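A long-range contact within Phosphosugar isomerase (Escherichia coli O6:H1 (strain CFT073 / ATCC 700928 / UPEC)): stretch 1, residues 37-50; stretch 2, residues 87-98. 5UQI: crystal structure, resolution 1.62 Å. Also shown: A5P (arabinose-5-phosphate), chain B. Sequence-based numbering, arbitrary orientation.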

# COMPACT_ATOMS: atom_id res chain seq x y z
N LYS A 37 1.92 1.97 15.20
CA LYS A 37 1.11 1.77 16.39
C LYS A 37 -0.29 1.27 16.12
O LYS A 37 -0.74 0.38 16.80
CB LYS A 37 1.08 3.07 17.20
CG LYS A 37 2.47 3.45 17.67
CD LYS A 37 2.46 4.77 18.42
CE LYS A 37 3.88 5.23 18.69
NZ LYS A 37 3.83 6.58 19.31
N VAL A 38 -0.97 1.83 15.12
CA VAL A 38 -2.33 1.38 14.74
C VAL A 38 -2.25 -0.06 14.29
O VAL A 38 -3.05 -0.88 14.72
CB VAL A 38 -2.96 2.20 13.60
CG1 VAL A 38 -4.25 1.56 13.10
CG2 VAL A 38 -3.23 3.65 14.04
N LEU A 39 -1.28 -0.37 13.41
CA LEU A 39 -1.13 -1.77 12.97
C LEU A 39 -0.81 -2.76 14.09
O LEU A 39 -1.33 -3.88 14.11
CB LEU A 39 -0.20 -1.92 11.76
CG LEU A 39 -0.71 -1.11 10.55
CD1 LEU A 39 0.40 -1.08 9.47
CD2 LEU A 39 -2.00 -1.70 9.90
N GLN A 40 -0.02 -2.32 15.07
CA GLN A 40 0.30 -3.19 16.21
C GLN A 40 -0.91 -3.50 17.08
O GLN A 40 -0.94 -4.53 17.75
CB GLN A 40 1.36 -2.50 17.06
CG GLN A 40 2.76 -2.61 16.45
CD GLN A 40 3.83 -1.98 17.32
OE1 GLN A 40 3.63 -0.91 17.88
NE2 GLN A 40 4.99 -2.61 17.37
N SER A 41 -1.88 -2.58 17.06
CA SER A 41 -3.09 -2.66 17.86
C SER A 41 -4.12 -3.56 17.21
O SER A 41 -5.08 -3.98 17.88
CB SER A 41 -3.68 -1.25 18.10
OG SER A 41 -4.44 -0.76 16.99
N CYS A 42 -3.92 -3.90 15.92
CA CYS A 42 -4.94 -4.66 15.19
C CYS A 42 -5.15 -6.03 15.81
O CYS A 42 -4.19 -6.79 15.93
CB CYS A 42 -4.55 -4.73 13.71
SG CYS A 42 -5.71 -5.66 12.70
N GLN A 43 -6.36 -6.32 16.25
CA GLN A 43 -6.68 -7.61 16.80
C GLN A 43 -7.24 -8.59 15.78
O GLN A 43 -7.45 -9.76 16.08
CB GLN A 43 -7.72 -7.39 17.92
CG GLN A 43 -7.17 -6.55 19.05
CD GLN A 43 -8.16 -6.47 20.18
OE1 GLN A 43 -8.55 -7.49 20.76
NE2 GLN A 43 -8.59 -5.26 20.50
N GLY A 44 -7.51 -8.09 14.56
CA GLY A 44 -8.03 -8.97 13.50
C GLY A 44 -6.98 -9.02 12.39
O GLY A 44 -5.80 -9.11 12.66
N LYS A 45 -7.45 -9.00 11.14
CA LYS A 45 -6.54 -9.00 10.02
C LYS A 45 -6.39 -7.60 9.43
O LYS A 45 -7.28 -6.76 9.60
CB LYS A 45 -7.14 -9.92 8.95
CG LYS A 45 -7.24 -11.35 9.53
CD LYS A 45 -7.23 -12.44 8.48
CE LYS A 45 -7.85 -13.70 9.04
NZ LYS A 45 -6.88 -14.42 9.90
N VAL A 46 -5.26 -7.35 8.77
CA VAL A 46 -5.05 -6.13 8.00
C VAL A 46 -5.57 -6.39 6.58
O VAL A 46 -5.05 -7.25 5.90
CB VAL A 46 -3.57 -5.67 7.99
CG1 VAL A 46 -3.36 -4.44 7.13
CG2 VAL A 46 -3.08 -5.46 9.45
N VAL A 47 -6.61 -5.66 6.19
CA VAL A 47 -7.25 -5.95 4.88
C VAL A 47 -6.83 -4.86 3.95
O VAL A 47 -7.09 -3.67 4.19
CB VAL A 47 -8.76 -5.98 5.00
CG1 VAL A 47 -9.40 -6.22 3.63
CG2 VAL A 47 -9.19 -7.04 6.01
N PHE A 48 -6.14 -5.25 2.86
CA PHE A 48 -5.70 -4.26 1.86
C PHE A 48 -6.73 -4.21 0.74
O PHE A 48 -7.18 -5.27 0.26
CB PHE A 48 -4.35 -4.68 1.24
CG PHE A 48 -3.16 -4.41 2.10
CD1 PHE A 48 -2.75 -5.36 3.04
CD2 PHE A 48 -2.41 -3.22 1.90
CE1 PHE A 48 -1.62 -5.10 3.86
CE2 PHE A 48 -1.27 -2.97 2.70
CZ PHE A 48 -0.86 -3.93 3.63
N ILE A 49 -7.04 -2.98 0.29
CA ILE A 49 -8.03 -2.83 -0.79
C ILE A 49 -7.41 -1.91 -1.83
O ILE A 49 -6.84 -0.83 -1.52
CB ILE A 49 -9.35 -2.16 -0.25
CG1 ILE A 49 -9.98 -3.07 0.80
CG2 ILE A 49 -10.30 -1.90 -1.43
CD1 ILE A 49 -11.33 -2.54 1.35
N GLY A 50 -7.54 -2.29 -3.12
CA GLY A 50 -7.03 -1.47 -4.24
C GLY A 50 -7.63 -2.00 -5.52
O GLY A 50 -8.30 -3.05 -5.52
C1 A5P B . -4.00 2.60 -14.00
O1 A5P B . -2.91 2.98 -14.15
C2 A5P B . -4.22 1.67 -12.89
O2 A5P B . -3.47 0.50 -12.96
C3 A5P B . -3.99 2.53 -11.72
O3 A5P B . -3.20 1.92 -10.69
C4 A5P B . -5.47 2.62 -11.43
O4 A5P B . -6.08 3.52 -12.35
C5 A5P B . -5.76 3.05 -10.03
O5 A5P B . -5.29 4.33 -9.85
P A5P B . -5.08 4.76 -8.33
O1P A5P B . -3.77 4.15 -7.79
O2P A5P B . -4.97 6.37 -8.46
O3P A5P B . -6.18 4.23 -7.56
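Stretch 2, residues 87-98: MVAKDDVVILIS

Stretch 2 enters through a type I turn from A89 to D92, closed by D92 N to A89 O at 2.9 Å, and then extends as a strand from V93 that runs parallel to the strand beginning at V46, crossing it at -23° with the axes 4.6 Å apart. The register pairs V46 with V93, V47 with V94, F48 with I95 and I49 with L96. The odd-numbered residues K45, V47 and I49 on one side, and V93, I95 and I97 on the other, carry the ladder: V93 N donates to K45 O (3.0 Å), V47 N to V93 O (2.8 Å), I95 N to V47 O (2.8 Å), I49 N to I95 O (2.9 Å) and I97 N to I49 O (2.9 Å).

V93, the residue with the most covered surface, gives the plainest lesson: one side chain on the strand face can pack against both the helix and the loop that precede the partner strand. Its valine side chain, chi1 t, shares a face with V46, F48 and I95. V93 CG1 lies 4.3 Å from V38 CG1 and 4.2 Å from L39 CD2, while V93 CG2 lies 3.6 Å from C42 SG. I95, in an extended m,t rotamer, continues this layer. Its CD1 reaches V46 CG1 at 3.6 Å, F48 CE2 at 3.8 Å and L39 CD2 at 4.0 Å, so one methyl joins helix and strand. I97 CD1 approaches the edge of the F48 ring, 3.9 Å from F48 CD2.

On the other face, I49 plays the corresponding part from stretch 1, its CD1 3.6 Å from V94 CG1 and its CB 4.2 Å from L96 CD2.

The entrance is polar. D92 divides its carboxylate, OD1 accepting from K45 N (2.8 Å) and OD2 from A89 N (2.8 Å), which ties the turn to the neighbouring strand's approach. G44 fits closely here: an ideal CB would fall 2.4 Å from D92 OD1, a clash.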

# COMPACT_ATOMS: atom_id res chain seq x y z
N MET A 87 -16.16 -9.76 3.82
CA MET A 87 -14.96 -10.42 4.36
C MET A 87 -14.36 -9.67 5.53
O MET A 87 -13.50 -10.25 6.25
CB MET A 87 -13.89 -10.55 3.25
CG MET A 87 -14.42 -11.39 2.10
SD MET A 87 -13.20 -11.51 0.76
CE MET A 87 -14.05 -12.70 -0.29
N VAL A 88 -14.73 -8.39 5.65
CA VAL A 88 -14.14 -7.44 6.64
C VAL A 88 -15.05 -7.48 7.87
O VAL A 88 -16.25 -7.24 7.76
CB VAL A 88 -14.11 -6.00 6.06
CG1 VAL A 88 -13.57 -5.00 7.09
CG2 VAL A 88 -13.28 -5.98 4.77
N ALA A 89 -14.47 -7.85 8.99
CA ALA A 89 -15.24 -7.96 10.26
C ALA A 89 -14.71 -7.00 11.32
O ALA A 89 -13.72 -6.36 11.13
CB ALA A 89 -15.23 -9.39 10.75
N LYS A 90 -15.41 -6.92 12.46
CA LYS A 90 -15.22 -5.77 13.37
C LYS A 90 -13.79 -5.36 13.76
O LYS A 90 -13.48 -4.15 13.79
CB LYS A 90 -16.09 -5.94 14.63
CG LYS A 90 -15.82 -7.18 15.45
CD LYS A 90 -16.41 -7.08 16.87
CE LYS A 90 -17.82 -7.63 16.93
NZ LYS A 90 -18.28 -7.78 18.34
N ASP A 91 -12.95 -6.35 14.07
CA ASP A 91 -11.56 -6.12 14.54
C ASP A 91 -10.55 -5.86 13.41
O ASP A 91 -9.38 -5.55 13.69
CB ASP A 91 -11.04 -7.33 15.32
CG ASP A 91 -11.82 -7.59 16.64
OD1 ASP A 91 -12.16 -6.61 17.32
OD2 ASP A 91 -12.05 -8.77 16.95
N ASP A 92 -10.99 -6.00 12.14
CA ASP A 92 -10.02 -5.83 11.05
C ASP A 92 -9.71 -4.38 10.82
O ASP A 92 -10.55 -3.51 11.09
CB ASP A 92 -10.59 -6.41 9.76
CG ASP A 92 -10.81 -7.95 9.83
OD1 ASP A 92 -10.23 -8.66 10.69
OD2 ASP A 92 -11.69 -8.45 9.08
N VAL A 93 -8.49 -4.11 10.38
CA VAL A 93 -8.07 -2.74 10.04
C VAL A 93 -7.92 -2.73 8.55
O VAL A 93 -7.34 -3.69 8.03
CB VAL A 93 -6.74 -2.36 10.74
CG1 VAL A 93 -6.13 -1.06 10.20
CG2 VAL A 93 -7.01 -2.37 12.26
N VAL A 94 -8.35 -1.67 7.88
CA VAL A 94 -8.40 -1.61 6.39
C VAL A 94 -7.38 -0.61 5.91
O VAL A 94 -7.36 0.56 6.39
CB VAL A 94 -9.84 -1.27 5.90
CG1 VAL A 94 -9.88 -1.21 4.39
CG2 VAL A 94 -10.86 -2.27 6.40
N ILE A 95 -6.53 -1.01 4.95
CA ILE A 95 -5.64 -0.08 4.29
C ILE A 95 -6.12 0.05 2.87
O ILE A 95 -6.13 -0.95 2.13
CB ILE A 95 -4.16 -0.55 4.29
CG1 ILE A 95 -3.64 -0.67 5.75
CG2 ILE A 95 -3.30 0.34 3.46
CD1 ILE A 95 -2.20 -1.21 5.89
N LEU A 96 -6.52 1.23 2.45
CA LEU A 96 -6.96 1.43 1.08
C LEU A 96 -5.87 2.15 0.31
O LEU A 96 -5.37 3.21 0.72
CB LEU A 96 -8.22 2.31 1.03
CG LEU A 96 -9.39 1.65 1.78
CD1 LEU A 96 -9.63 2.31 3.17
CD2 LEU A 96 -10.67 1.64 0.95
N ILE A 97 -5.44 1.60 -0.83
CA ILE A 97 -4.32 2.13 -1.62
C ILE A 97 -4.83 2.71 -2.89
O ILE A 97 -5.52 2.04 -3.67
CB ILE A 97 -3.25 1.01 -1.92
CG1 ILE A 97 -2.71 0.44 -0.62
CG2 ILE A 97 -2.15 1.65 -2.79
CD1 ILE A 97 -1.59 -0.61 -0.89
N SER A 98 -4.57 4.00 -3.08
CA SER A 98 -4.93 4.67 -4.33
C SER A 98 -3.96 5.83 -4.54
O SER A 98 -3.89 6.74 -3.70
CB SER A 98 -6.36 5.24 -4.23
OG SER A 98 -6.68 6.11 -5.33
O HOH W 1 -8.52 -4.33 15.89
O HOH W 2 -9.90 -11.21 15.96